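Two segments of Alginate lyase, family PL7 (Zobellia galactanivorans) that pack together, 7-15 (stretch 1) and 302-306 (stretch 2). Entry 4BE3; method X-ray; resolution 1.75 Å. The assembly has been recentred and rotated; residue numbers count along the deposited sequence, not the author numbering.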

ATOM      1  N   LEU A   7      -2.026   8.446  22.100  1.00 27.73           N
ATOM      2  CA  LEU A   7      -1.166   7.189  22.332  1.00 30.01           C
ATOM      3  C   LEU A   7      -0.809   6.448  21.061  1.00 32.15           C
ATOM      4  O   LEU A   7       0.046   5.654  21.072  1.00 32.62           O
ATOM      5  CB  LEU A   7      -1.957   6.249  23.261  1.00 29.77           C
ATOM      6  CG  LEU A   7      -2.401   6.753  24.599  1.00 35.03           C
ATOM      7  CD1 LEU A   7      -3.226   5.765  25.500  1.00 33.92           C
ATOM      8  CD2 LEU A   7      -1.193   7.334  25.301  1.00 38.89           C
ATOM      9  N   ILE A   8      -1.455   6.761  19.952  1.00 30.88           N
ATOM     10  CA  ILE A   8      -1.259   6.080  18.701  1.00 30.25           C
ATOM     11  C   ILE A   8      -1.041   7.156  17.620  1.00 27.47           C
ATOM     12  O   ILE A   8      -1.975   7.706  17.020  1.00 29.33           O
ATOM     13  CB  ILE A   8      -2.525   5.243  18.334  1.00 29.27           C
ATOM     14  CG1 ILE A   8      -2.780   4.181  19.441  1.00 30.60           C
ATOM     15  CG2 ILE A   8      -2.348   4.514  16.942  1.00 28.20           C
ATOM     16  CD1 ILE A   8      -4.073   3.421  19.092  1.00 38.82           C
ATOM     17  N   PRO A   9       0.170   7.323  17.260  1.00 28.42           N
ATOM     18  CA  PRO A   9       0.515   8.412  16.349  1.00 30.60           C
ATOM     19  C   PRO A   9      -0.009   8.208  14.970  1.00 34.09           C
ATOM     20  O   PRO A   9      -0.091   9.182  14.209  1.00 31.67           O
ATOM     21  CB  PRO A   9       2.019   8.354  16.320  1.00 34.06           C
ATOM     22  CG  PRO A   9       2.490   7.519  17.417  1.00 30.06           C
ATOM     23  CD  PRO A   9       1.315   6.763  18.001  1.00 29.17           C
ATOM     24  N   GLN A  10      -0.294   6.948  14.572  1.00 30.20           N
ATOM     25  CA  GLN A  10      -0.908   6.748  13.298  1.00 28.67           C
ATOM     26  C   GLN A  10      -2.396   6.660  13.397  1.00 26.97           C
ATOM     27  O   GLN A  10      -3.031   6.061  12.508  1.00 27.72           O
ATOM     28  CB  GLN A  10      -0.400   5.350  12.776  1.00 26.73           C
ATOM     29  CG  GLN A  10       1.127   5.487  12.462  1.00 27.62           C
ATOM     30  CD  GLN A  10       1.631   4.057  12.152  1.00 28.83           C
ATOM     31  OE1 GLN A  10       1.215   3.105  12.827  1.00 26.99           O
ATOM     32  NE2 GLN A  10       2.510   3.939  11.248  1.00 27.89           N
ATOM     33  N   MET A  11      -3.007   7.351  14.349  1.00 27.95           N
ATOM     34  CA  MET A  11      -4.439   7.213  14.504  1.00 30.41           C
ATOM     35  C   MET A  11      -5.173   7.657  13.264  1.00 27.90           C
ATOM     36  O   MET A  11      -6.269   7.075  12.934  1.00 29.06           O
ATOM     37  CB  MET A  11      -4.879   7.848  15.806  1.00 29.37           C
ATOM     38  CG  MET A  11      -6.300   7.693  15.998  1.00 36.45           C
ATOM     39  SD  MET A  11      -6.518   6.471  17.280  1.00 40.17           S
ATOM     40  CE  MET A  11      -6.288   5.023  16.569  1.00 31.46           C
ATOM     41  N   ASP A  12      -4.543   8.571  12.460  1.00 28.07           N
ATOM     42  CA  ASP A  12      -5.295   9.038  11.301  1.00 29.22           C
ATOM     43  C   ASP A  12      -5.254   8.021  10.173  1.00 28.02           C
ATOM     44  O   ASP A  12      -5.849   8.220   9.183  1.00 29.93           O
ATOM     45  CB  ASP A  12      -4.694  10.378  10.761  1.00 33.70           C
ATOM     46  CG  ASP A  12      -3.252  10.232  10.283  1.00 40.50           C
ATOM     47  OD1 ASP A  12      -2.515   9.253  10.376  1.00 39.80           O
ATOM     48  OD2 ASP A  12      -2.767  11.217   9.771  1.00 53.04           O
ATOM     49  N   GLU A  13      -4.576   6.901  10.331  1.00 25.50           N
ATOM     50  CA  GLU A  13      -4.554   5.791   9.343  1.00 24.55           C
ATOM     51  C   GLU A  13      -5.663   4.733   9.587  1.00 24.83           C
ATOM     52  O   GLU A  13      -5.799   3.818   8.785  1.00 24.92           O
ATOM     53  CB  GLU A  13      -3.153   5.087   9.474  1.00 24.86           C
ATOM     54  CG  GLU A  13      -2.115   6.066   8.918  1.00 28.28           C
ATOM     55  CD  GLU A  13      -0.734   5.416   8.874  1.00 32.39           C
ATOM     56  OE1 GLU A  13      -0.555   4.123   8.602  1.00 30.53           O
ATOM     57  OE2 GLU A  13       0.280   6.144   9.139  1.00 32.76           O
ATOM     58  N   TRP A  14      -6.421   4.960  10.631  1.00 23.83           N
ATOM     59  CA  TRP A  14      -7.536   4.051  10.994  1.00 25.29           C
ATOM     60  C   TRP A  14      -8.901   4.685  11.001  1.00 26.27           C
ATOM     61  O   TRP A  14      -8.980   5.902  11.380  1.00 28.70           O
ATOM     62  CB  TRP A  14      -7.332   3.560  12.412  1.00 25.24           C
ATOM     63  CG  TRP A  14      -6.018   2.805  12.630  1.00 24.33           C
ATOM     64  CD1 TRP A  14      -4.870   3.294  13.239  1.00 25.05           C
ATOM     65  CD2 TRP A  14      -5.795   1.347  12.469  1.00 22.83           C
ATOM     66  NE1 TRP A  14      -3.950   2.296  13.408  1.00 24.18           N
ATOM     67  CE2 TRP A  14      -4.460   1.085  12.914  1.00 22.24           C
ATOM     68  CE3 TRP A  14      -6.576   0.289  11.952  1.00 21.60           C
ATOM     69  CZ2 TRP A  14      -3.899  -0.248  12.986  1.00 22.74           C
ATOM     70  CZ3 TRP A  14      -6.003  -1.020  11.950  1.00 21.20           C
ATOM     71  CH2 TRP A  14      -4.685  -1.265  12.445  1.00 20.13           C
ATOM     72  N   LYS A  15     -10.000   3.929  10.698  1.00 24.23           N
ATOM     73  CA  LYS A  15     -11.357   4.362  10.965  1.00 24.59           C
ATOM     74  C   LYS A  15     -11.847   3.391  12.077  1.00 27.99           C
ATOM     75  O   LYS A  15     -11.092   2.384  12.408  1.00 26.93           O
ATOM     76  CB  LYS A  15     -12.230   4.190   9.754  1.00 27.10           C
ATOM     77  CG  LYS A  15     -12.341   2.737   9.292  1.00 28.04           C
ATOM     78  CD  LYS A  15     -13.062   2.600   7.968  1.00 36.90           C
ATOM     79  CE  LYS A  15     -12.153   3.098   6.824  1.00 42.87           C
ATOM     80  NZ  LYS A  15     -12.750   2.521   5.560  1.00 46.12           N
TER
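Stretch 2 (302-306) EATLG

Stretch 2 is an extended strand, residues Glu302 to Gly306. It runs alongside stretch 1, which is not a strand at this point. Here stretch 1 makes a type I turn from Ile8 to Met11, then a short 3-10 segment, and becomes strand at Trp14. Ile8 CA lies 6.6 Å from Ala303 CA, and Gln10 CA lies 7.1 Å from Thr304 CA. The two segments therefore advance in the same sense over this part, too far apart for direct backbone pairing.

The side chain of Gln10 pairs with the backbone of Leu305, much as a strand neighbour would at one residue. Its amide binds both main-chain polar atoms of Leu305. Leu305 N donates to Gln10 OE1 at 2.7 Å, nearly linear at 173°. Gln10 NE2 donates to Leu305 O at 2.9 Å. This pairing fixes the orientation of the amide.

Waters serve both main-chain polar atoms of Ala303. Ala303 N donates to water 1 at 3.0 Å, and this water makes a weak bond to Leu7 O at 3.4 Å. Ala303 O accepts from water 2 at 2.8 Å and from water 3 at 3.0 Å. Both waters also donate to Gln10 OE1, at 2.9 and 3.1 Å respectively. Water 2 accepts from Trp14 NE1 at 2.7 Å; water 3 accepts from Gln10 N at 3.0 Å. Water 4 donates to Glu13 OE1 at 2.6 Å and weakly to Leu305 O at 3.5 Å.

Ala303 and Leu305 point toward stretch 1, and Thr304 points away. Leu305 CD1 approaches Trp14 CE2 at 3.4 Å, obliquely to the ring, and lies 3.7 Å from Glu13 OE1. Ala303 CB lies 4.3 Å from Ile8 CD1. On the strand itself, Thr304 OG1 donates to Glu302 OE2 at 2.9 Å.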

ATOM      1  N   GLU A 302       0.331  -0.330  22.363  1.00 26.62           N
ATOM      2  CA  GLU A 302       1.072   0.020  21.131  1.00 30.24           C
ATOM      3  C   GLU A 302       0.277  -0.601  19.999  1.00 29.60           C
ATOM      4  O   GLU A 302      -0.303  -1.756  20.148  1.00 26.37           O
ATOM      5  CB  GLU A 302       2.431  -0.624  21.174  1.00 28.79           C
ATOM      6  CG  GLU A 302       2.920  -0.701  19.682  1.00 42.20           C
ATOM      7  CD  GLU A 302       4.441  -0.844  19.426  1.00 57.99           C
ATOM      8  OE1 GLU A 302       5.106  -1.542  20.184  1.00 58.90           O
ATOM      9  OE2 GLU A 302       4.984  -0.279  18.391  1.00 61.08           O
ATOM     10  N   ALA A 303       0.100   0.142  18.882  1.00 25.51           N
ATOM     11  CA  ALA A 303      -0.570  -0.391  17.649  1.00 23.78           C
ATOM     12  C   ALA A 303       0.189   0.373  16.541  1.00 26.25           C
ATOM     13  O   ALA A 303       0.017   1.619  16.400  1.00 28.84           O
ATOM     14  CB  ALA A 303      -2.030  -0.035  17.649  1.00 25.81           C
ATOM     15  N   THR A 304       0.987  -0.318  15.753  1.00 23.15           N
ATOM     16  CA  THR A 304       1.793   0.340  14.697  1.00 23.63           C
ATOM     17  C   THR A 304       1.567  -0.349  13.401  1.00 24.54           C
ATOM     18  O   THR A 304       1.793  -1.578  13.345  1.00 25.74           O
ATOM     19  CB  THR A 304       3.290   0.198  15.110  1.00 26.94           C
ATOM     20  OG1 THR A 304       3.336   0.894  16.376  1.00 32.70           O
ATOM     21  CG2 THR A 304       4.283   0.947  14.157  1.00 30.18           C
ATOM     22  N   LEU A 305       1.380   0.430  12.328  1.00 24.03           N
ATOM     23  CA  LEU A 305       1.338  -0.097  10.957  1.00 22.11           C
ATOM     24  C   LEU A 305       2.639   0.158  10.282  1.00 23.48           C
ATOM     25  O   LEU A 305       3.206   1.268  10.473  1.00 26.33           O
ATOM     26  CB  LEU A 305       0.184   0.591  10.191  1.00 21.59           C
ATOM     27  CG  LEU A 305      -1.191   0.327  10.811  1.00 23.20           C
ATOM     28  CD1 LEU A 305      -2.257   1.303  10.339  1.00 25.14           C
ATOM     29  CD2 LEU A 305      -1.603  -1.164  10.255  1.00 21.67           C
ATOM     30  N   GLY A 306       3.126  -0.753   9.473  1.00 24.96           N
ATOM     31  CA  GLY A 306       4.352  -0.442   8.612  1.00 26.68           C
ATOM     32  C   GLY A 306       4.351  -1.375   7.405  1.00 26.23           C
ATOM     33  O   GLY A 306       3.336  -2.022   7.051  1.00 22.73           O
TER
HETATM   34  O   HOH W   1       1.049   2.905  19.346  1.00 33.28           O
HETATM   35  O   HOH W   2      -1.297   2.231  13.991  1.00 28.27           O
HETATM   36  O   HOH W   3       0.956   4.400  15.681  1.00 30.57           O
HETATM   37  O   HOH W   4       1.806   3.162   7.929  1.00 29.89           O